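PDB 3DDV: transcriptional regulator (GntR family) from Enterococcus faecalis, which probably senses a small effector molecule through its UTRA domain and adjusts transcription of target genes accordingly, as other GntR-family regulators do. Local coordinates for residues K25-P30 / G124-Y129; H86-I91 / V118-N123; F14-S19 / D32-M37; R114-S119 / Y129-Y134. One frame throughout, in Å; residues are numbered along the deposited sequence.

Interaction 1: residues K25-P30 / G124-Y129; sequences KLQLGP and GLPFEY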
loop_
_atom_site.group_PDB
_atom_site.type_symbol
_atom_site.label_atom_id
_atom_site.label_comp_id
_atom_site.label_asym_id
_atom_site.label_seq_id
_atom_site.Cartn_x
_atom_site.Cartn_y
_atom_site.Cartn_z
ATOM N N LYS B 25 9.397 5.270 -26.181
ATOM C CA LYS B 25 10.379 5.489 -25.114
ATOM C C LYS B 25 11.575 6.335 -25.545
ATOM O O LYS B 25 12.167 7.026 -24.736
ATOM C CB LYS B 25 10.979 4.171 -24.621
ATOM C CG LYS B 25 10.012 3.098 -24.247
ATOM C CD LYS B 25 9.345 3.317 -22.905
ATOM C CE LYS B 25 8.401 2.163 -22.643
ATOM N NZ LYS B 25 7.539 2.433 -21.462
ATOM N N LEU B 26 11.999 6.214 -26.797
ATOM C CA LEU B 26 13.166 6.956 -27.247
ATOM C C LEU B 26 12.711 8.223 -27.958
ATOM O O LEU B 26 13.533 9.054 -28.349
ATOM C CB LEU B 26 14.043 6.093 -28.150
ATOM C CG LEU B 26 14.842 4.964 -27.498
ATOM C CD1 LEU B 26 15.706 4.214 -28.553
ATOM C CD2 LEU B 26 15.709 5.516 -26.387
ATOM N N GLN B 27 11.392 8.354 -28.098
ATOM C CA GLN B 27 10.755 9.532 -28.655
ATOM C C GLN B 27 11.323 9.756 -30.012
ATOM O O GLN B 27 12.117 10.657 -30.210
ATOM C CB GLN B 27 10.967 10.754 -27.773
ATOM C CG GLN B 27 10.053 10.823 -26.568
ATOM C CD GLN B 27 10.656 11.724 -25.504
ATOM O OE1 GLN B 27 11.297 12.724 -25.847
ATOM N NE2 GLN B 27 10.495 11.366 -24.215
ATOM N N LEU B 28 10.927 8.888 -30.925
ATOM C CA LEU B 28 11.506 8.828 -32.242
ATOM C C LEU B 28 10.393 8.478 -33.174
ATOM O O LEU B 28 9.447 7.784 -32.821
ATOM C CB LEU B 28 12.553 7.715 -32.332
ATOM C CG LEU B 28 13.895 7.754 -31.591
ATOM C CD1 LEU B 28 14.563 6.386 -31.725
ATOM C CD2 LEU B 28 14.823 8.821 -32.130
ATOM N N GLY B 29 10.506 8.966 -34.387
ATOM C CA GLY B 29 9.515 8.669 -35.391
ATOM C C GLY B 29 9.874 7.341 -36.010
ATOM O O GLY B 29 11.007 6.813 -35.817
ATOM N N PRO B 30 8.945 6.804 -36.809
ATOM C CA PRO B 30 9.327 5.602 -37.501
ATOM C C PRO B 30 10.408 6.153 -38.393
ATOM O O PRO B 30 10.444 7.393 -38.595
ATOM C CB PRO B 30 8.075 5.251 -38.300
ATOM C CG PRO B 30 7.432 6.602 -38.583
ATOM C CD PRO B 30 7.644 7.320 -37.269
ATOM N N GLY B 124 16.767 16.473 -21.355
ATOM C CA GLY B 124 15.480 15.765 -21.579
ATOM C C GLY B 124 15.396 14.738 -22.711
ATOM O O GLY B 124 14.410 14.034 -22.823
ATOM N N LEU B 125 16.428 14.643 -23.552
ATOM C CA LEU B 125 16.455 13.711 -24.718
ATOM C C LEU B 125 16.781 12.274 -24.277
ATOM O O LEU B 125 17.824 12.044 -23.647
ATOM C CB LEU B 125 17.537 14.136 -25.712
ATOM C CG LEU B 125 17.683 13.366 -27.039
ATOM C CD1 LEU B 125 16.524 13.671 -27.956
ATOM C CD2 LEU B 125 19.079 13.658 -27.719
ATOM N N PRO B 126 15.891 11.311 -24.592
ATOM C CA PRO B 126 16.198 9.894 -24.387
ATOM C C PRO B 126 17.432 9.449 -25.150
ATOM O O PRO B 126 17.625 9.840 -26.307
ATOM C CB PRO B 126 14.990 9.180 -24.972
ATOM C CG PRO B 126 13.889 10.213 -25.034
ATOM C CD PRO B 126 14.537 11.540 -25.127
ATOM N N PHE B 127 18.253 8.617 -24.531
ATOM C CA PHE B 127 19.338 8.049 -25.266
ATOM C C PHE B 127 19.473 6.545 -25.107
ATOM O O PHE B 127 20.381 5.955 -25.661
ATOM C CB PHE B 127 20.632 8.790 -24.928
ATOM C CG PHE B 127 21.160 8.506 -23.573
ATOM C CD1 PHE B 127 21.992 7.419 -23.361
ATOM C CD2 PHE B 127 20.860 9.340 -22.504
ATOM C CE1 PHE B 127 22.500 7.150 -22.094
ATOM C CE2 PHE B 127 21.356 9.081 -21.244
ATOM C CZ PHE B 127 22.178 7.979 -21.019
ATOM N N GLU B 128 18.554 5.904 -24.423
ATOM C CA GLU B 128 18.741 4.523 -24.076
ATOM C C GLU B 128 17.384 3.926 -23.723
ATOM O O GLU B 128 16.621 4.539 -22.963
ATOM C CB GLU B 128 19.620 4.498 -22.848
ATOM C CG GLU B 128 20.538 3.396 -22.815
ATOM C CD GLU B 128 21.375 3.290 -21.505
ATOM O OE1 GLU B 128 20.934 3.734 -20.374
ATOM O OE2 GLU B 128 22.474 2.670 -21.659
ATOM N N TYR B 129 17.059 2.754 -24.253
ATOM C CA TYR B 129 15.919 1.998 -23.737
ATOM C C TYR B 129 16.428 0.603 -23.479
ATOM O O TYR B 129 16.789 -0.112 -24.383
ATOM C CB TYR B 129 14.795 1.977 -24.765
ATOM C CG TYR B 129 13.634 1.114 -24.378
ATOM C CD1 TYR B 129 13.232 1.017 -23.070
ATOM C CD2 TYR B 129 12.908 0.424 -25.330
ATOM C CE1 TYR B 129 12.157 0.240 -22.705
ATOM C CE2 TYR B 129 11.801 -0.342 -24.969
ATOM C CZ TYR B 129 11.450 -0.433 -23.645
ATOM O OH TYR B 129 10.392 -1.208 -23.242
#

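Interaction 2: residues H86-I91 / V118-N123; sequences HSNQTI and VSYFEN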
loop_
_atom_site.group_PDB
_atom_site.type_symbol
_atom_site.label_atom_id
_atom_site.label_comp_id
_atom_site.label_asym_id
_atom_site.label_seq_id
_atom_site.Cartn_x
_atom_site.Cartn_y
_atom_site.Cartn_z
ATOM N N HIS B 86 18.487 12.333 -16.013
ATOM C CA HIS B 86 17.685 11.405 -15.225
ATOM C C HIS B 86 17.596 10.027 -15.858
ATOM O O HIS B 86 17.853 9.855 -17.052
ATOM C CB HIS B 86 16.278 11.980 -15.030
ATOM C CG HIS B 86 16.270 13.230 -14.197
ATOM N ND1 HIS B 86 15.468 14.320 -14.484
ATOM C CD2 HIS B 86 17.008 13.579 -13.109
ATOM C CE1 HIS B 86 15.704 15.280 -13.603
ATOM N NE2 HIS B 86 16.637 14.858 -12.761
ATOM N N SER B 87 17.224 9.034 -15.064
ATOM C CA SER B 87 16.820 7.745 -15.621
ATOM C C SER B 87 15.621 7.240 -14.829
ATOM O O SER B 87 15.319 7.734 -13.745
ATOM C CB SER B 87 17.967 6.739 -15.589
ATOM O OG SER B 87 18.149 6.303 -14.257
ATOM N N ASN B 88 14.889 6.301 -15.403
ATOM C CA ASN B 88 13.804 5.681 -14.677
ATOM C C ASN B 88 13.686 4.180 -15.004
ATOM O O ASN B 88 14.157 3.700 -16.022
ATOM C CB ASN B 88 12.529 6.523 -14.808
ATOM C CG ASN B 88 11.941 6.488 -16.169
ATOM O OD1 ASN B 88 11.485 5.424 -16.631
ATOM N ND2 ASN B 88 11.896 7.651 -16.833
ATOM N N GLN B 89 13.159 3.429 -14.067
ATOM C CA GLN B 89 13.253 1.990 -14.083
ATOM C C GLN B 89 11.934 1.406 -13.639
ATOM O O GLN B 89 11.271 1.950 -12.784
ATOM C CB GLN B 89 14.325 1.555 -13.098
ATOM C CG GLN B 89 15.701 1.641 -13.617
ATOM C CD GLN B 89 16.717 1.524 -12.518
ATOM O OE1 GLN B 89 16.472 2.020 -11.404
ATOM N NE2 GLN B 89 17.870 0.887 -12.809
ATOM N N THR B 90 11.568 0.283 -14.215
ATOM C CA THR B 90 10.333 -0.396 -13.864
ATOM C C THR B 90 10.714 -1.829 -13.653
ATOM O O THR B 90 11.191 -2.493 -14.575
ATOM C CB THR B 90 9.276 -0.259 -14.965
ATOM O OG1 THR B 90 9.135 1.128 -15.286
ATOM C CG2 THR B 90 7.898 -0.806 -14.524
ATOM N N ILE B 91 10.551 -2.283 -12.419
ATOM C CA ILE B 91 10.991 -3.595 -12.002
ATOM C C ILE B 91 9.814 -4.531 -11.876
ATOM O O ILE B 91 8.848 -4.210 -11.225
ATOM C CB ILE B 91 11.692 -3.507 -10.667
ATOM C CG1 ILE B 91 12.802 -2.453 -10.752
ATOM C CG2 ILE B 91 12.255 -4.865 -10.266
ATOM C CD1 ILE B 91 13.461 -2.274 -9.448
ATOM N N VAL B 118 14.570 3.675 -19.202
ATOM C CA VAL B 118 14.903 4.756 -20.130
ATOM C C VAL B 118 15.818 5.778 -19.453
ATOM O O VAL B 118 15.572 6.149 -18.321
ATOM C CB VAL B 118 13.680 5.505 -20.619
ATOM C CG1 VAL B 118 14.109 6.566 -21.610
ATOM C CG2 VAL B 118 12.722 4.560 -21.237
ATOM N N SER B 119 16.842 6.241 -20.153
ATOM C CA SER B 119 17.776 7.199 -19.609
ATOM C C SER B 119 17.801 8.399 -20.512
ATOM O O SER B 119 17.646 8.283 -21.740
ATOM C CB SER B 119 19.192 6.632 -19.550
ATOM O OG SER B 119 19.231 5.447 -18.790
ATOM N N TYR B 120 18.033 9.556 -19.906
ATOM C CA TYR B 120 17.894 10.815 -20.614
ATOM C C TYR B 120 19.116 11.708 -20.469
ATOM O O TYR B 120 19.840 11.640 -19.479
ATOM C CB TYR B 120 16.684 11.568 -20.058
ATOM C CG TYR B 120 15.405 10.810 -20.119
ATOM C CD1 TYR B 120 14.505 11.027 -21.147
ATOM C CD2 TYR B 120 15.091 9.884 -19.154
ATOM C CE1 TYR B 120 13.305 10.333 -21.211
ATOM C CE2 TYR B 120 13.909 9.172 -19.213
ATOM C CZ TYR B 120 13.023 9.407 -20.237
ATOM O OH TYR B 120 11.855 8.701 -20.291
ATOM N N PHE B 121 19.321 12.599 -21.429
ATOM C CA PHE B 121 20.285 13.659 -21.205
ATOM C C PHE B 121 19.713 14.715 -20.240
ATOM O O PHE B 121 18.477 14.887 -20.119
ATOM C CB PHE B 121 20.727 14.296 -22.532
ATOM C CG PHE B 121 21.620 13.408 -23.349
ATOM C CD1 PHE B 121 22.608 12.620 -22.738
ATOM C CD2 PHE B 121 21.491 13.348 -24.719
ATOM C CE1 PHE B 121 23.462 11.800 -23.498
ATOM C CE2 PHE B 121 22.326 12.532 -25.483
ATOM C CZ PHE B 121 23.317 11.764 -24.875
ATOM N N GLU B 122 20.616 15.438 -19.578
ATOM C CA GLU B 122 20.220 16.614 -18.811
ATOM C C GLU B 122 19.297 17.502 -19.615
ATOM O O GLU B 122 18.534 18.225 -19.030
ATOM C CB GLU B 122 21.430 17.393 -18.292
ATOM C CG GLU B 122 22.180 16.571 -17.245
ATOM C CD GLU B 122 23.198 17.353 -16.433
ATOM O OE1 GLU B 122 23.687 18.388 -16.951
ATOM O OE2 GLU B 122 23.523 16.909 -15.299
ATOM N N ASN B 123 19.315 17.445 -20.945
ATOM C CA ASN B 123 18.382 18.276 -21.676
ATOM C C ASN B 123 17.055 17.611 -21.996
ATOM O O ASN B 123 16.299 18.120 -22.840
ATOM C CB ASN B 123 19.039 18.842 -22.930
ATOM C CG ASN B 123 19.300 17.790 -24.010
ATOM O OD1 ASN B 123 18.527 16.839 -24.205
ATOM N ND2 ASN B 123 20.394 17.990 -24.748
#

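Interaction 3: residues F14-S19 / D32-M37; sequences FVAKPS and DSILRM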
loop_
_atom_site.group_PDB
_atom_site.type_symbol
_atom_site.label_atom_id
_atom_site.label_comp_id
_atom_site.label_asym_id
_atom_site.label_seq_id
_atom_site.Cartn_x
_atom_site.Cartn_y
_atom_site.Cartn_z
ATOM N N PHE B 14 22.927 -4.675 -34.407
ATOM C CA PHE B 14 22.539 -4.181 -35.706
ATOM C C PHE B 14 21.572 -3.013 -35.638
ATOM O O PHE B 14 20.881 -2.791 -34.628
ATOM C CB PHE B 14 21.922 -5.298 -36.528
ATOM C CG PHE B 14 20.670 -5.868 -35.950
ATOM C CD1 PHE B 14 20.675 -7.110 -35.371
ATOM C CD2 PHE B 14 19.462 -5.180 -36.042
ATOM C CE1 PHE B 14 19.514 -7.651 -34.861
ATOM C CE2 PHE B 14 18.290 -5.720 -35.533
ATOM C CZ PHE B 14 18.310 -6.959 -34.957
ATOM N N VAL B 15 21.492 -2.316 -36.754
ATOM C CA VAL B 15 20.674 -1.146 -36.885
ATOM C C VAL B 15 19.295 -1.514 -37.420
ATOM O O VAL B 15 19.145 -2.328 -38.319
ATOM C CB VAL B 15 21.374 -0.176 -37.824
ATOM C CG1 VAL B 15 20.524 0.981 -38.141
ATOM C CG2 VAL B 15 22.662 0.272 -37.199
ATOM N N ALA B 16 18.271 -0.905 -36.859
ATOM C CA ALA B 16 16.900 -1.221 -37.229
ATOM C C ALA B 16 16.087 0.035 -37.154
ATOM O O ALA B 16 16.499 1.014 -36.544
ATOM C CB ALA B 16 16.329 -2.233 -36.300
ATOM N N LYS B 17 14.945 0.027 -37.813
ATOM C CA LYS B 17 14.021 1.115 -37.638
ATOM C C LYS B 17 13.266 0.711 -36.382
ATOM O O LYS B 17 13.114 -0.454 -36.095
ATOM C CB LYS B 17 13.174 1.349 -38.916
ATOM C CG LYS B 17 14.104 1.533 -40.137
ATOM C CD LYS B 17 13.723 2.583 -41.138
ATOM C CE LYS B 17 12.468 2.111 -41.988
ATOM N NZ LYS B 17 12.434 2.519 -43.469
ATOM N N PRO B 18 12.855 1.669 -35.587
ATOM C CA PRO B 18 12.388 1.305 -34.278
ATOM C C PRO B 18 11.015 0.673 -34.288
ATOM O O PRO B 18 10.207 1.007 -35.127
ATOM C CB PRO B 18 12.315 2.661 -33.563
ATOM C CG PRO B 18 12.038 3.630 -34.677
ATOM C CD PRO B 18 12.784 3.111 -35.841
ATOM N N SER B 19 10.758 -0.198 -33.323
ATOM C CA SER B 19 9.410 -0.687 -33.027
ATOM C C SER B 19 8.544 0.412 -32.335
ATOM O O SER B 19 9.046 1.481 -31.954
ATOM C CB SER B 19 9.549 -1.871 -32.083
ATOM O OG SER B 19 9.879 -1.419 -30.773
ATOM N N ASP B 32 13.469 6.882 -37.847
ATOM C CA ASP B 32 14.727 7.161 -37.119
ATOM C C ASP B 32 15.378 5.839 -36.704
ATOM O O ASP B 32 14.883 5.139 -35.838
ATOM C CB ASP B 32 14.542 8.018 -35.862
ATOM C CG ASP B 32 13.915 9.371 -36.145
ATOM O OD1 ASP B 32 14.155 9.934 -37.234
ATOM O OD2 ASP B 32 13.186 9.877 -35.240
ATOM N N SER B 33 16.504 5.506 -37.304
ATOM C CA SER B 33 17.206 4.301 -36.929
ATOM C C SER B 33 17.641 4.325 -35.494
ATOM O O SER B 33 17.962 5.379 -34.941
ATOM C CB SER B 33 18.435 4.156 -37.788
ATOM O OG SER B 33 18.017 4.043 -39.127
ATOM N N ILE B 34 17.683 3.127 -34.924
ATOM C CA ILE B 34 18.220 2.853 -33.603
ATOM C C ILE B 34 19.272 1.753 -33.767
ATOM O O ILE B 34 19.275 1.019 -34.745
ATOM C CB ILE B 34 17.139 2.346 -32.668
ATOM C CG1 ILE B 34 16.512 1.052 -33.239
ATOM C CG2 ILE B 34 16.081 3.428 -32.450
ATOM C CD1 ILE B 34 16.211 -0.082 -32.227
ATOM N N LEU B 35 20.191 1.681 -32.819
ATOM C CA LEU B 35 21.140 0.589 -32.722
ATOM C C LEU B 35 20.555 -0.365 -31.720
ATOM O O LEU B 35 20.163 0.038 -30.644
ATOM C CB LEU B 35 22.486 1.084 -32.208
ATOM C CG LEU B 35 23.552 -0.003 -32.109
ATOM C CD1 LEU B 35 23.841 -0.553 -33.537
ATOM C CD2 LEU B 35 24.827 0.518 -31.444
ATOM N N ARG B 36 20.467 -1.627 -32.070
ATOM C CA ARG B 36 19.856 -2.556 -31.174
ATOM C C ARG B 36 20.858 -3.588 -30.885
ATOM O O ARG B 36 21.442 -4.152 -31.811
ATOM C CB ARG B 36 18.704 -3.220 -31.849
ATOM C CG ARG B 36 17.743 -3.779 -30.856
ATOM C CD ARG B 36 17.319 -5.172 -31.184
ATOM N NE ARG B 36 16.036 -5.364 -30.589
ATOM C CZ ARG B 36 14.910 -4.854 -31.077
ATOM N NH1 ARG B 36 14.901 -4.144 -32.245
ATOM N NH2 ARG B 36 13.766 -5.081 -30.398
ATOM N N MET B 37 21.114 -3.804 -29.613
ATOM C CA MET B 37 22.143 -4.753 -29.191
ATOM C C MET B 37 21.673 -5.590 -28.018
ATOM O O MET B 37 20.892 -5.137 -27.165
ATOM C CB MET B 37 23.473 -4.065 -28.917
ATOM C CG MET B 37 23.607 -3.204 -27.686
ATOM S SD MET B 37 25.362 -2.873 -27.323
ATOM C CE MET B 37 25.865 -4.414 -26.537
#

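Interaction 4: residues R114-S119 / Y129-Y134; sequences RVRQVS and YVRTQY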
loop_
_atom_site.group_PDB
_atom_site.type_symbol
_atom_site.label_atom_id
_atom_site.label_comp_id
_atom_site.label_asym_id
_atom_site.label_seq_id
_atom_site.Cartn_x
_atom_site.Cartn_y
_atom_site.Cartn_z
ATOM N N ARG B 114 12.931 -8.494 -14.008
ATOM C CA ARG B 114 12.999 -7.712 -15.215
ATOM C C ARG B 114 13.094 -6.276 -14.897
ATOM O O ARG B 114 12.299 -5.749 -14.153
ATOM C CB ARG B 114 11.754 -7.874 -16.037
ATOM C CG ARG B 114 11.940 -7.243 -17.414
ATOM C CD ARG B 114 10.929 -7.724 -18.391
ATOM N NE ARG B 114 9.791 -6.884 -18.219
ATOM C CZ ARG B 114 8.536 -7.275 -18.410
ATOM N NH1 ARG B 114 8.288 -8.523 -18.785
ATOM N NH2 ARG B 114 7.522 -6.417 -18.220
ATOM N N VAL B 115 14.051 -5.625 -15.509
ATOM C CA VAL B 115 14.170 -4.190 -15.365
ATOM C C VAL B 115 14.127 -3.583 -16.737
ATOM O O VAL B 115 14.911 -3.941 -17.587
ATOM C CB VAL B 115 15.500 -3.784 -14.694
ATOM C CG1 VAL B 115 15.523 -2.273 -14.440
ATOM C CG2 VAL B 115 15.651 -4.545 -13.453
ATOM N N ARG B 116 13.215 -2.662 -16.936
ATOM C CA ARG B 116 13.204 -1.868 -18.117
ATOM C C ARG B 116 13.527 -0.455 -17.710
ATOM O O ARG B 116 12.929 0.086 -16.789
ATOM C CB ARG B 116 11.808 -1.856 -18.717
ATOM C CG ARG B 116 11.279 -3.197 -19.235
ATOM C CD ARG B 116 10.281 -2.886 -20.241
ATOM N NE ARG B 116 9.160 -3.802 -20.343
ATOM C CZ ARG B 116 9.132 -4.847 -21.154
ATOM N NH1 ARG B 116 10.216 -5.201 -21.906
ATOM N NH2 ARG B 116 8.024 -5.565 -21.184
ATOM N N GLN B 117 14.383 0.182 -18.483
ATOM C CA GLN B 117 14.869 1.493 -18.143
ATOM C C GLN B 117 14.982 2.413 -19.354
ATOM O O GLN B 117 15.412 1.967 -20.392
ATOM C CB GLN B 117 16.219 1.285 -17.552
ATOM C CG GLN B 117 17.196 2.374 -17.780
ATOM C CD GLN B 117 18.446 2.150 -16.914
ATOM O OE1 GLN B 117 18.385 1.677 -15.763
ATOM N NE2 GLN B 117 19.578 2.434 -17.500
ATOM N N VAL B 118 14.570 3.675 -19.202
ATOM C CA VAL B 118 14.903 4.756 -20.130
ATOM C C VAL B 118 15.818 5.778 -19.453
ATOM O O VAL B 118 15.572 6.149 -18.321
ATOM C CB VAL B 118 13.680 5.505 -20.619
ATOM C CG1 VAL B 118 14.109 6.566 -21.610
ATOM C CG2 VAL B 118 12.722 4.560 -21.237
ATOM N N SER B 119 16.842 6.241 -20.153
ATOM C CA SER B 119 17.776 7.199 -19.609
ATOM C C SER B 119 17.801 8.399 -20.512
ATOM O O SER B 119 17.646 8.283 -21.740
ATOM C CB SER B 119 19.192 6.632 -19.550
ATOM O OG SER B 119 19.231 5.447 -18.790
ATOM N N TYR B 129 17.059 2.754 -24.253
ATOM C CA TYR B 129 15.919 1.998 -23.737
ATOM C C TYR B 129 16.428 0.603 -23.479
ATOM O O TYR B 129 16.789 -0.112 -24.383
ATOM C CB TYR B 129 14.795 1.977 -24.765
ATOM C CG TYR B 129 13.634 1.114 -24.378
ATOM C CD1 TYR B 129 13.232 1.017 -23.070
ATOM C CD2 TYR B 129 12.908 0.424 -25.330
ATOM C CE1 TYR B 129 12.157 0.240 -22.705
ATOM C CE2 TYR B 129 11.801 -0.342 -24.969
ATOM C CZ TYR B 129 11.450 -0.433 -23.645
ATOM O OH TYR B 129 10.392 -1.208 -23.242
ATOM N N VAL B 130 16.515 0.220 -22.236
ATOM C CA VAL B 130 17.295 -0.963 -21.888
ATOM C C VAL B 130 16.397 -1.906 -21.138
ATOM O O VAL B 130 15.610 -1.489 -20.279
ATOM C CB VAL B 130 18.584 -0.590 -21.067
ATOM C CG1 VAL B 130 19.456 -1.816 -20.816
ATOM C CG2 VAL B 130 19.368 0.508 -21.811
ATOM N N ARG B 131 16.444 -3.170 -21.511
ATOM C CA ARG B 131 15.472 -4.116 -20.977
ATOM C C ARG B 131 16.291 -5.320 -20.599
ATOM O O ARG B 131 16.881 -5.998 -21.474
ATOM C CB ARG B 131 14.443 -4.464 -22.029
ATOM C CG ARG B 131 13.703 -3.231 -22.556
ATOM C CD ARG B 131 13.389 -3.336 -24.025
ATOM N NE ARG B 131 14.409 -2.699 -24.818
ATOM C CZ ARG B 131 14.413 -2.687 -26.149
ATOM N NH1 ARG B 131 13.502 -3.306 -26.855
ATOM N NH2 ARG B 131 15.370 -2.075 -26.785
ATOM N N THR B 132 16.377 -5.533 -19.297
ATOM C CA THR B 132 17.252 -6.511 -18.774
ATOM C C THR B 132 16.490 -7.574 -18.028
ATOM O O THR B 132 15.543 -7.295 -17.315
ATOM C CB THR B 132 18.203 -5.873 -17.862
ATOM O OG1 THR B 132 18.955 -4.925 -18.598
ATOM C CG2 THR B 132 19.108 -6.915 -17.276
ATOM N N GLN B 133 16.954 -8.793 -18.195
ATOM C CA GLN B 133 16.339 -9.933 -17.610
ATOM C C GLN B 133 17.421 -10.695 -16.794
ATOM O O GLN B 133 18.407 -11.262 -17.361
ATOM C CB GLN B 133 15.810 -10.736 -18.779
ATOM C CG GLN B 133 14.427 -11.270 -18.578
ATOM C CD GLN B 133 13.620 -11.302 -19.800
ATOM O OE1 GLN B 133 13.659 -10.373 -20.596
ATOM N NE2 GLN B 133 12.850 -12.358 -19.963
ATOM N N TYR B 134 17.294 -10.643 -15.469
ATOM C CA TYR B 134 18.254 -11.283 -14.533
ATOM C C TYR B 134 17.695 -12.621 -14.056
ATOM O O TYR B 134 16.498 -12.722 -13.742
ATOM C CB TYR B 134 18.427 -10.439 -13.276
ATOM C CG TYR B 134 18.936 -9.059 -13.517
ATOM C CD1 TYR B 134 20.290 -8.795 -13.542
ATOM C CD2 TYR B 134 18.066 -8.013 -13.654
ATOM C CE1 TYR B 134 20.754 -7.519 -13.747
ATOM C CE2 TYR B 134 18.509 -6.771 -13.864
ATOM C CZ TYR B 134 19.856 -6.515 -13.922
ATOM O OH TYR B 134 20.268 -5.238 -14.176
#

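Interaction 1: residues K25-P30 / G124-Y129
Leu26 and Lys25, at the C-terminal end of helix 20-26, pack against Pro126 and Tyr129 at the start of strand 126-135, in a largely buried apolar contact between a helix end and the antiparallel sheet of the UTRA domain. The helix closes in a Schellman motif with Gln27, of positive phi, as its C' residue, and the turn carries the Gln27 side chain over to Pro126. There the extended glutamine crosses the proline ring at about a right angle, its OE1 3.5 Å from Pro126 CD. Backbone also meets this ring: Leu26 O sits 3.5 Å from Pro126 CG. Deeper in, one branch of Leu26 does most of the work. CD2 reaches the strand backbone at Glu128 N (3.5 Å) and also meets the CB atoms of Pro126 and Tyr129, each at 4.0 Å. Its other methyl, CD1, packs on Ile34 of the next strand in the chain, so the leucine bridges two parts of the sheet. A bound magnesium ion lies about 3 Å from the nearest atom of the Tyr129 side chain. Lys25 bends at chi2 (-76°), which turns CD along the tyrosine ring toward CE1, with the lysine CE following near CZ and OH; nearer the backbone, its CG sits over the ring centre in a CH-pi contact, 3.7 Å from the centroid and only 6° off the ring normal.

Interaction 2: residues H86-I91 / V118-N123
The Tyr120 ring is met at its edge from strand 84-95, by His86 O in the ring plane and by Asn88 ND2 close to it. His86 O lies 3.5 Å from Tyr120 CD2 and Asn88 ND2 3.5 Å from Tyr120 CE2, not much farther from the hydroxyl; amide and ring planes are turned 41° apart. Asn88 CG stands between its own backbone N and carbonyl carbon (chi1 70°), and from there the ND2 branch turns to the tyrosine. His86 O has a second task: it accepts the bond from Tyr120 N, 2.9 Å long, so the same oxygen that bonds the strand also lies against the ring edge. These strands are antiparallel neighbours in the UTRA-domain sheet. Asn88 and Val118 form a hydrogen-bonded pair, Asn88 N to Val118 O at 3.0 Å and Val118 N to Asn88 O at 3.2 Å, the latter less straight. Ser87 and Ser119 form the adjoining non-hydrogen-bonded pair on the other face; Ser87 CB is 3.7 Å from Ser119 OG, a hydroxyl engaged by Glu128 OE1. Although strand 84-95 is outermost within its own chain, residues 88-91 pair antiparallel with a strand of a second subunit, which carries the sheet across the interface, and Tyr142 of that subunit packs on Asn88.

Interaction 3: residues F14-S19 / D32-M37
Phe14 and Arg36 face each other as one hydrogen-bonded antiparallel pair, Ala16 and Ile34 as another, with Val15 and Leu35 as the non-hydrogen-bonded pair between them. Each hydrogen-bonded pair makes two backbone bonds. Ile34 N to Ala16 O, at 2.9 Å, is nearly linear (174°), and Arg36 N bonds Phe14 O at 2.8 Å. Weaker CA-H...O contacts fill in alongside: Val15 CA points its hydrogen to Ile34 O, and Ser33 CA does the same to Ala16 O. The apolar contacts divide between the faces. Val15 and Leu35 cross at about a right angle, CG2 to CD1 at 3.9 Å, and Val15 CG1 sits 3.8 Å from Ser33 CB. On the face of Ala16 and Ile34, Pro18 CB touches Ile34 CG2 at 4.0 Å. Ile34 CG1, set between its own backbone N and carbonyl carbon (chi1 59°), comes 3.3 Å from Ala16 O. Of the polar tips, Lys17 NZ forms a salt bridge with Glu31. Beyond Pro18 the chain enters helix 20-26, N-capped by Ser19, and this helix lies over Ile34 through Glu22 and Leu26, while strand 46-56 flanks strand 34-43 on its other side.

Interaction 4: residues R114-S119 / Y129-Y134
Arg116 and Tyr129 lie side by side and point the same way from a beta hairpin, strands 111-121 and 126-135, inside the UTRA-domain sheet, flanked by strands 46-56 and 84-95. Followed outward, Arg116 CB stands beside Val130 O, and CG, anti to the carbonyl carbon (chi1 -65°), meets Arg131 CG at 4.1 Å. Arg116 CD then comes within 3.4 Å of Tyr129 OH. NE stays near that hydroxyl, and NH1 returns to Arg131 CG, which sits at the edge of the guanidinium. Over one face of this guanidinium lies Arg114 NE, 3.6 Å above its centre, so two like-charged groups overlap. Arg131 comes from the tyrosine's own strand and lays NE over the Tyr129 ring, 3.4 Å above the plane toward the rim, on the side opposite Lys25. It also bonds weakly through NH2 to Tyr129 O. In the backbone, Val115 pairs with Thr132 and Gln117 with Val130, two bonds each; Thr132 N to Val115 O is the straightest at 176°. On the face of Val115 and Thr132 the hairpin also carries Tyr134, a ring that stacks with Phe139. Thr132 CG2 lies over one face of the Tyr134 ring toward the rim, and Val115 CG2 meets the ring's edge, 3.6 Å from Tyr134 CE2.

In the fold
All four contacts belong to one antiparallel sheet, ordered 8-16, 34-43, 46-56, 126-135, 111-121, 84-95. Interaction 3 joins the first two strands and closes along the chain before interactions 2 and 4 open; these join the last three, sharing Val118 and Ser119, with centres about 11 Å apart. Interactions 2 and 3, toward opposite edges, have centres about 19 Å apart and do not touch. Interaction 1 crosses 3 and 4 along the chain and encloses 2: helix 20-26, which follows strand 8-16 and precedes strand 34-43 in the chain, packs on strands 34-43 and 126-135. The magnesium ion lies near Tyr129, common to interactions 1 and 4, while the edge in interaction 2 continues into another subunit.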